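Two-component system response regulator (Bacteroides fragilis, PDB 2QR3) probably acts as a phosphorylation-controlled transcription regulator that binds DNA and ATP, the present chain being its N-terminal signal receiver domain. Local coordinates at residues L53-T58 with L85-A90; I7-N12 with I31-P36. All blocks are in the same frame, centred on the assembly; numbering follows the deposited sequence.

Contact 1: residues L53-T58 with L85-A90; sequences LDMNFT and LFTAYA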
ATOM      1  N   LEU A  53      -1.088   1.556   0.398  1.00 14.12           N
ATOM      2  CA  LEU A  53      -1.908   2.675  -0.090  1.00 15.18           C
ATOM      3  C   LEU A  53      -2.328   3.668   1.018  1.00 15.59           C
ATOM      4  O   LEU A  53      -3.077   3.325   1.957  1.00 15.37           O
ATOM      5  CB  LEU A  53      -3.169   2.155  -0.807  1.00 14.81           C
ATOM      6  CG  LEU A  53      -4.202   3.172  -1.332  1.00 14.26           C
ATOM      7  CD1 LEU A  53      -3.608   4.036  -2.461  1.00 16.80           C
ATOM      8  CD2 LEU A  53      -5.451   2.391  -1.810  1.00 16.35           C
ATOM      9  N   ASP A  54      -1.897   4.921   0.844  1.00 15.94           N
ATOM     10  CA  ASP A  54      -2.267   6.062   1.701  1.00 17.75           C
ATOM     11  C   ASP A  54      -3.794   6.210   1.755  1.00 17.59           C
ATOM     12  O   ASP A  54      -4.455   6.328   0.735  1.00 16.77           O
ATOM     13  CB  ASP A  54      -1.595   7.318   1.073  1.00 17.33           C
ATOM     14  CG  ASP A  54      -1.895   8.651   1.788  1.00 23.50           C
ATOM     15  OD1 ASP A  54      -2.587   8.729   2.832  1.00 22.64           O
ATOM     16  OD2 ASP A  54      -1.375   9.661   1.237  1.00 24.83           O
ATOM     17  N   MET A  55      -4.332   6.221   2.974  1.00 19.03           N
ATOM     18  CA  MET A  55      -5.765   6.319   3.222  1.00 22.38           C
ATOM     19  C   MET A  55      -6.290   7.620   2.606  1.00 24.08           C
ATOM     20  O   MET A  55      -7.469   7.717   2.230  1.00 25.23           O
ATOM     21  CB  MET A  55      -5.952   6.327   4.740  1.00 21.60           C
ATOM     22  CG  MET A  55      -7.270   5.931   5.360  1.00 25.75           C
ATOM     23  SD  MET A  55      -7.921   4.240   5.087  1.00 23.31           S
ATOM     24  CE  MET A  55      -9.037   4.938   3.876  1.00 18.98           C
ATOM     25  N   ASN A  56      -5.415   8.615   2.508  1.00 24.04           N
ATOM     26  CA  ASN A  56      -5.809   9.949   2.049  1.00 26.38           C
ATOM     27  C   ASN A  56      -5.277  10.266   0.664  1.00 26.46           C
ATOM     28  O   ASN A  56      -5.231  11.435   0.252  1.00 27.74           O
ATOM     29  CB  ASN A  56      -5.307  11.006   3.035  1.00 26.68           C
ATOM     30  CG  ASN A  56      -5.827  10.795   4.441  1.00 29.01           C
ATOM     31  OD1 ASN A  56      -5.044  10.771   5.401  1.00 34.99           O
ATOM     32  ND2 ASN A  56      -7.133  10.638   4.581  1.00 31.78           N
ATOM     33  N   PHE A  57      -4.855   9.237  -0.060  1.00 26.17           N
ATOM     34  CA  PHE A  57      -4.286   9.433  -1.388  1.00 27.10           C
ATOM     35  C   PHE A  57      -5.178  10.359  -2.227  1.00 29.07           C
ATOM     36  O   PHE A  57      -6.378  10.098  -2.377  1.00 28.93           O
ATOM     37  CB  PHE A  57      -4.075   8.081  -2.102  1.00 26.65           C
ATOM     38  CG  PHE A  57      -3.402   8.205  -3.439  1.00 26.09           C
ATOM     39  CD1 PHE A  57      -2.269   8.996  -3.587  1.00 27.01           C
ATOM     40  CD2 PHE A  57      -3.900   7.543  -4.540  1.00 25.91           C
ATOM     41  CE1 PHE A  57      -1.649   9.122  -4.830  1.00 26.00           C
ATOM     42  CE2 PHE A  57      -3.288   7.661  -5.785  1.00 27.67           C
ATOM     43  CZ  PHE A  57      -2.168   8.449  -5.923  1.00 28.31           C
ATOM     44  N   THR A  58      -4.581  11.418  -2.779  1.00 30.74           N
ATOM     45  CA  THR A  58      -5.290  12.444  -3.608  1.00 32.19           C
ATOM     46  C   THR A  58      -6.331  13.290  -2.854  1.00 33.86           C
ATOM     47  O   THR A  58      -7.263  13.818  -3.471  1.00 34.33           O
ATOM     48  CB  THR A  58      -5.951  11.875  -4.926  1.00 32.16           C
ATOM     49  OG1 THR A  58      -7.097  11.068  -4.596  1.00 30.32           O
ATOM     50  CG2 THR A  58      -4.957  11.065  -5.752  1.00 30.90           C
ATOM     51  N   LEU A  85      -3.807  -0.743   3.534  1.00 15.43           N
ATOM     52  CA  LEU A  85      -4.057   0.701   3.747  1.00 15.77           C
ATOM     53  C   LEU A  85      -3.090   1.253   4.795  1.00 15.83           C
ATOM     54  O   LEU A  85      -2.779   0.570   5.778  1.00 15.73           O
ATOM     55  CB  LEU A  85      -5.517   0.904   4.200  1.00 15.58           C
ATOM     56  CG  LEU A  85      -6.525   0.494   3.113  1.00 19.57           C
ATOM     57  CD1 LEU A  85      -7.910   0.476   3.726  1.00 18.98           C
ATOM     58  CD2 LEU A  85      -6.462   1.484   1.902  1.00 22.47           C
ATOM     59  N   PHE A  86      -2.625   2.498   4.590  1.00 16.28           N
ATOM     60  CA  PHE A  86      -1.673   3.144   5.500  1.00 16.59           C
ATOM     61  C   PHE A  86      -2.481   4.317   6.056  1.00 17.34           C
ATOM     62  O   PHE A  86      -2.812   5.260   5.306  1.00 17.27           O
ATOM     63  CB  PHE A  86      -0.469   3.641   4.688  1.00 17.74           C
ATOM     64  CG  PHE A  86       0.828   3.746   5.448  1.00 17.13           C
ATOM     65  CD1 PHE A  86       0.987   3.257   6.738  1.00 18.61           C
ATOM     66  CD2 PHE A  86       1.953   4.283   4.805  1.00 21.06           C
ATOM     67  CE1 PHE A  86       2.220   3.339   7.417  1.00 18.54           C
ATOM     68  CE2 PHE A  86       3.196   4.358   5.472  1.00 18.86           C
ATOM     69  CZ  PHE A  86       3.327   3.887   6.773  1.00 19.65           C
ATOM     70  N   THR A  87      -2.801   4.258   7.351  1.00 17.75           N
ATOM     71  CA  THR A  87      -3.824   5.143   7.910  1.00 18.91           C
ATOM     72  C   THR A  87      -3.347   5.929   9.140  1.00 19.09           C
ATOM     73  O   THR A  87      -2.727   5.367  10.023  1.00 18.36           O
ATOM     74  CB  THR A  87      -5.133   4.357   8.249  1.00 18.77           C
ATOM     75  OG1 THR A  87      -6.144   5.282   8.677  1.00 20.48           O
ATOM     76  CG2 THR A  87      -4.904   3.374   9.379  1.00 20.29           C
ATOM     77  N   ALA A  88      -3.641   7.231   9.179  1.00 20.21           N
ATOM     78  CA  ALA A  88      -3.489   7.997  10.415  1.00 22.19           C
ATOM     79  C   ALA A  88      -4.471   7.472  11.468  1.00 23.10           C
ATOM     80  O   ALA A  88      -5.525   6.924  11.123  1.00 21.84           O
ATOM     81  CB  ALA A  88      -3.757   9.483  10.146  1.00 21.60           C
ATOM     82  N   TYR A  89      -4.169   7.676  12.749  1.00 24.64           N
ATOM     83  CA  TYR A  89      -5.153   7.334  13.791  1.00 26.57           C
ATOM     84  C   TYR A  89      -6.509   8.010  13.585  1.00 26.96           C
ATOM     85  O   TYR A  89      -7.565   7.423  13.879  1.00 28.10           O
ATOM     86  CB  TYR A  89      -4.619   7.610  15.215  1.00 28.45           C
ATOM     87  CG  TYR A  89      -3.756   6.506  15.756  1.00 29.93           C
ATOM     88  CD1 TYR A  89      -2.380   6.576  15.638  1.00 31.73           C
ATOM     89  CD2 TYR A  89      -4.316   5.367  16.362  1.00 32.20           C
ATOM     90  CE1 TYR A  89      -1.562   5.554  16.115  1.00 34.60           C
ATOM     91  CE2 TYR A  89      -3.500   4.331  16.842  1.00 32.92           C
ATOM     92  CZ  TYR A  89      -2.123   4.438  16.715  1.00 32.75           C
ATOM     93  OH  TYR A  89      -1.264   3.457  17.174  1.00 34.28           O
ATOM     94  N   ALA A  90      -6.504   9.226  13.045  1.00 26.62           N
ATOM     95  CA  ALA A  90      -7.757   9.959  12.826  1.00 26.29           C
ATOM     96  C   ALA A  90      -8.639   9.316  11.746  1.00 26.15           C
ATOM     97  O   ALA A  90      -9.838   9.653  11.619  1.00 24.46           O
ATOM     98  CB  ALA A  90      -7.475  11.399  12.474  1.00 26.97           C
TER
HETATM   99  O   HOH W   1      -4.878   8.502   7.089  1.00 23.67           O

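Contact 2: residues I7-N12 with I31-P36; sequences IIVDDN and ITLSSP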
ATOM      1  N   ILE A   7       4.676  -1.642  -4.362  1.00 14.83           N
ATOM      2  CA  ILE A   7       4.393  -0.261  -4.777  1.00 15.17           C
ATOM      3  C   ILE A   7       3.890   0.468  -3.502  1.00 15.16           C
ATOM      4  O   ILE A   7       2.996  -0.022  -2.805  1.00 16.25           O
ATOM      5  CB  ILE A   7       3.324  -0.215  -5.887  1.00 15.90           C
ATOM      6  CG1 ILE A   7       3.839  -0.926  -7.157  1.00 17.56           C
ATOM      7  CG2 ILE A   7       2.875   1.229  -6.223  1.00 16.11           C
ATOM      8  CD1 ILE A   7       2.728  -1.220  -8.084  1.00 22.67           C
ATOM      9  N   ILE A   8       4.475   1.626  -3.218  1.00 14.74           N
ATOM     10  CA  ILE A   8       4.007   2.500  -2.135  1.00 15.18           C
ATOM     11  C   ILE A   8       3.415   3.777  -2.730  1.00 15.62           C
ATOM     12  O   ILE A   8       4.077   4.471  -3.538  1.00 16.35           O
ATOM     13  CB  ILE A   8       5.158   2.810  -1.143  1.00 15.96           C
ATOM     14  CG1 ILE A   8       5.753   1.484  -0.623  1.00 19.80           C
ATOM     15  CG2 ILE A   8       4.647   3.588   0.045  1.00 16.32           C
ATOM     16  CD1 ILE A   8       6.941   1.129  -1.342  1.00 27.13           C
ATOM     17  N   VAL A   9       2.187   4.081  -2.330  1.00 15.50           N
ATOM     18  CA  VAL A   9       1.417   5.164  -2.909  1.00 16.38           C
ATOM     19  C   VAL A   9       1.123   6.106  -1.746  1.00 16.90           C
ATOM     20  O   VAL A   9       0.382   5.752  -0.820  1.00 16.30           O
ATOM     21  CB  VAL A   9       0.069   4.641  -3.508  1.00 17.38           C
ATOM     22  CG1 VAL A   9      -0.714   5.788  -4.156  1.00 18.08           C
ATOM     23  CG2 VAL A   9       0.300   3.452  -4.500  1.00 15.77           C
ATOM     24  N   ASP A  10       1.678   7.313  -1.795  1.00 17.14           N
ATOM     25  CA  ASP A  10       1.447   8.263  -0.682  1.00 18.44           C
ATOM     26  C   ASP A  10       1.682   9.688  -1.190  1.00 19.60           C
ATOM     27  O   ASP A  10       2.556   9.909  -2.040  1.00 19.78           O
ATOM     28  CB  ASP A  10       2.387   7.934   0.490  1.00 18.59           C
ATOM     29  CG  ASP A  10       1.879   8.481   1.840  1.00 21.37           C
ATOM     30  OD1 ASP A  10       1.837   9.725   2.021  1.00 22.90           O
ATOM     31  OD2 ASP A  10       1.504   7.672   2.735  1.00 23.58           O
ATOM     32  N   ASP A  11       0.882  10.622  -0.674  1.00 21.40           N
ATOM     33  CA  ASP A  11       0.966  12.052  -1.002  1.00 22.40           C
ATOM     34  C   ASP A  11       2.180  12.702  -0.348  1.00 22.93           C
ATOM     35  O   ASP A  11       2.619  13.775  -0.786  1.00 24.27           O
ATOM     36  CB  ASP A  11      -0.279  12.771  -0.480  1.00 23.17           C
ATOM     37  CG  ASP A  11      -1.491  12.605  -1.392  1.00 27.96           C
ATOM     38  OD1 ASP A  11      -1.313  12.208  -2.566  1.00 32.98           O
ATOM     39  OD2 ASP A  11      -2.615  12.903  -0.916  1.00 34.11           O
ATOM     40  N   ASN A  12       2.696  12.066   0.700  1.00 20.94           N
ATOM     41  CA  ASN A  12       3.732  12.653   1.555  1.00 20.48           C
ATOM     42  C   ASN A  12       5.081  12.105   1.137  1.00 19.69           C
ATOM     43  O   ASN A  12       5.369  10.913   1.308  1.00 18.41           O
ATOM     44  CB  ASN A  12       3.416  12.372   3.037  1.00 20.51           C
ATOM     45  CG  ASN A  12       4.461  12.980   3.994  1.00 22.63           C
ATOM     46  OD1 ASN A  12       5.607  13.221   3.613  1.00 20.56           O
ATOM     47  ND2 ASN A  12       4.057  13.207   5.242  1.00 23.45           N
ATOM     48  N   ILE A  31       8.903   0.549  -5.423  1.00 18.87           N
ATOM     49  CA  ILE A  31       8.460   1.648  -6.266  1.00 18.17           C
ATOM     50  C   ILE A  31       7.613   2.599  -5.420  1.00 18.79           C
ATOM     51  O   ILE A  31       6.651   2.169  -4.782  1.00 20.07           O
ATOM     52  CB  ILE A  31       7.649   1.128  -7.454  1.00 18.12           C
ATOM     53  CG1 ILE A  31       8.553   0.263  -8.334  1.00 19.84           C
ATOM     54  CG2 ILE A  31       7.055   2.300  -8.226  1.00 20.40           C
ATOM     55  CD1 ILE A  31       7.848  -0.450  -9.471  1.00 22.06           C
ATOM     56  N   THR A  32       7.975   3.876  -5.404  1.00 18.25           N
ATOM     57  CA  THR A  32       7.196   4.873  -4.661  1.00 18.02           C
ATOM     58  C   THR A  32       6.614   5.856  -5.651  1.00 18.94           C
ATOM     59  O   THR A  32       7.284   6.227  -6.642  1.00 19.81           O
ATOM     60  CB  THR A  32       8.076   5.641  -3.639  1.00 19.57           C
ATOM     61  OG1 THR A  32       9.173   6.274  -4.329  1.00 21.44           O
ATOM     62  CG2 THR A  32       8.622   4.673  -2.574  1.00 17.13           C
ATOM     63  N   LEU A  33       5.385   6.289  -5.413  1.00 17.32           N
ATOM     64  CA  LEU A  33       4.748   7.263  -6.328  1.00 18.48           C
ATOM     65  C   LEU A  33       3.645   8.053  -5.639  1.00 19.51           C
ATOM     66  O   LEU A  33       3.187   7.652  -4.582  1.00 17.30           O
ATOM     67  CB  LEU A  33       4.189   6.548  -7.561  1.00 18.99           C
ATOM     68  CG  LEU A  33       3.209   5.405  -7.329  1.00 20.09           C
ATOM     69  CD1 LEU A  33       1.766   5.951  -7.299  1.00 21.20           C
ATOM     70  CD2 LEU A  33       3.356   4.409  -8.478  1.00 24.74           C
ATOM     71  N   SER A  34       3.229   9.163  -6.248  1.00 20.14           N
ATOM     72  CA  SER A  34       2.148   9.979  -5.715  1.00 22.24           C
ATOM     73  C   SER A  34       1.137  10.347  -6.820  1.00 22.93           C
ATOM     74  O   SER A  34       0.244  11.178  -6.617  1.00 24.59           O
ATOM     75  CB  SER A  34       2.754  11.255  -5.104  1.00 23.74           C
ATOM     76  OG  SER A  34       3.715  10.913  -4.103  1.00 26.46           O
ATOM     77  N   SER A  35       1.264   9.707  -7.979  1.00 22.69           N
ATOM     78  CA  SER A  35       0.440  10.022  -9.145  1.00 24.20           C
ATOM     79  C   SER A  35      -0.487   8.877  -9.566  1.00 23.15           C
ATOM     80  O   SER A  35      -0.009   7.783  -9.791  1.00 23.81           O
ATOM     81  CB  SER A  35       1.376  10.350 -10.327  1.00 23.17           C
ATOM     82  OG  SER A  35       0.701  10.150 -11.564  1.00 28.37           O
ATOM     83  N   PRO A  36      -1.804   9.143  -9.740  1.00 23.50           N
ATOM     84  CA  PRO A  36      -2.722   8.140 -10.283  1.00 22.63           C
ATOM     85  C   PRO A  36      -2.255   7.600 -11.649  1.00 21.32           C
ATOM     86  O   PRO A  36      -2.385   6.404 -11.927  1.00 19.82           O
ATOM     87  CB  PRO A  36      -4.023   8.919 -10.481  1.00 23.34           C
ATOM     88  CG  PRO A  36      -3.921  10.087  -9.606  1.00 25.97           C
ATOM     89  CD  PRO A  36      -2.487  10.410  -9.416  1.00 23.78           C
TER

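Contact 1: residues L53-T58 with L85-A90
L53 and D54 run parallel to L85 and F86 as neighbouring strands of the sheet, with CA atoms 4.8 Å apart in both pairs. F86 is gripped through both its backbone polar groups: its N donates to L53 O at 2.8 Å, and its O accepts from M55 N at 2.9 Å. L53 and L85 point the same way on one face of the sheet, and their CD2 methyls meet at 4.0 Å; such purely apolar branches can pack with no polar atom needing a partner. D54 and F86 lie on the other face, where the F86 ring turns from 53-58 to pack against W111, V107 and, on helix 13-23, V15 and V19, a setting that suits a large apolar ring. This is the CheY-like receiver fold, and D54, at the end of its strand, is the predicted phosphorylation site, unmodified here. Its OD1 accepts from N56 N in an Asx turn, while a type I turn carries the chain from D54 to F57. Beyond the strand, the flexible M55 chain, bent at chi2 and chi3, reaches two residues: CG packs 3.6 Å from T87 OG1, and SD lies 4.0 Å from L85 CD1. With OG1 anti to its backbone N (chi1 -175°), T87 donates to A88 O while the same oxygen faces M55. One water donates to N56 OD1 and accepts from A88 N.

Contact 2: residues I7-N12 with I31-P36
I7 and V9 share one face of the sheet with I31 and L33, while I8 and T32 lie on the other, as the parallel strands, their N-to-C directions 18° apart, pair I7 with I31, I8 with T32 and V9 with L33. They are the two strands of a beta-alpha-beta unit, joined through helix 13-23, at one margin of the receiver domain's sheet. L33 links two residues of the neighbouring strand: its CD2 meets I7 CG2 at 3.9 Å, the two chains crossing obliquely, and its CD1 touches both methyls of V9, beside which it lies, pointing the same way. With CG between backbone N and carbonyl carbon (chi1 55°), the crowded position, L33 brings CG to 4.0 Å from I8 O, and from there its methyls branch to I7 and V9. The forked end suits a place between two beta-branched neighbours, and helix 36-45 covers this face through L39, V42 and L43. On the other face I8 and T32 stand side by side: I8 CD1 lies 3.6 Å from I31 O and 4.1 Å from T32 CG2. Threonine suits this partly exposed place on an outermost strand, turning its methyl to I8; L16 of helix 13-23 also packs on I8. Between the two layers of side chains, I8 N donates to I31 O at 2.7 Å and I8 O accepts from L33 N. D10 N then bonds to L33 O as the strands give way to loops. CB of D10 points away from 31-36; of its carboxylate, OD1 accepts from N12 N in an Asx turn, and OD2 forms a salt bridge with K109. A small hydroxyl residue fits here: S34 OG donates to D10 O at 2.6 Å, lying in the plane of that carbonyl.

How the contacts relate
Both contacts pair parallel strands of one five-stranded sheet, and strands 5-9 and 48-54 are neighbours within it. The residues that touch in contact 1 are all buried, its strands being interior to the sheet. Contact 2 is only partly buried, because 29-33 is an outermost strand. Past the strands the chemistry differs: apolar and water-mediated in contact 1, a direct side-chain-to-backbone hydrogen bond in contact 2. The two meet at the C-terminal ends of the strands, where D54 N probably bonds to V9 O and D54 OD2 to D11 N. There D54 OD2 also lies close to D10 OD1, a cluster of acids consistent with the phosphorylation site of receiver domains.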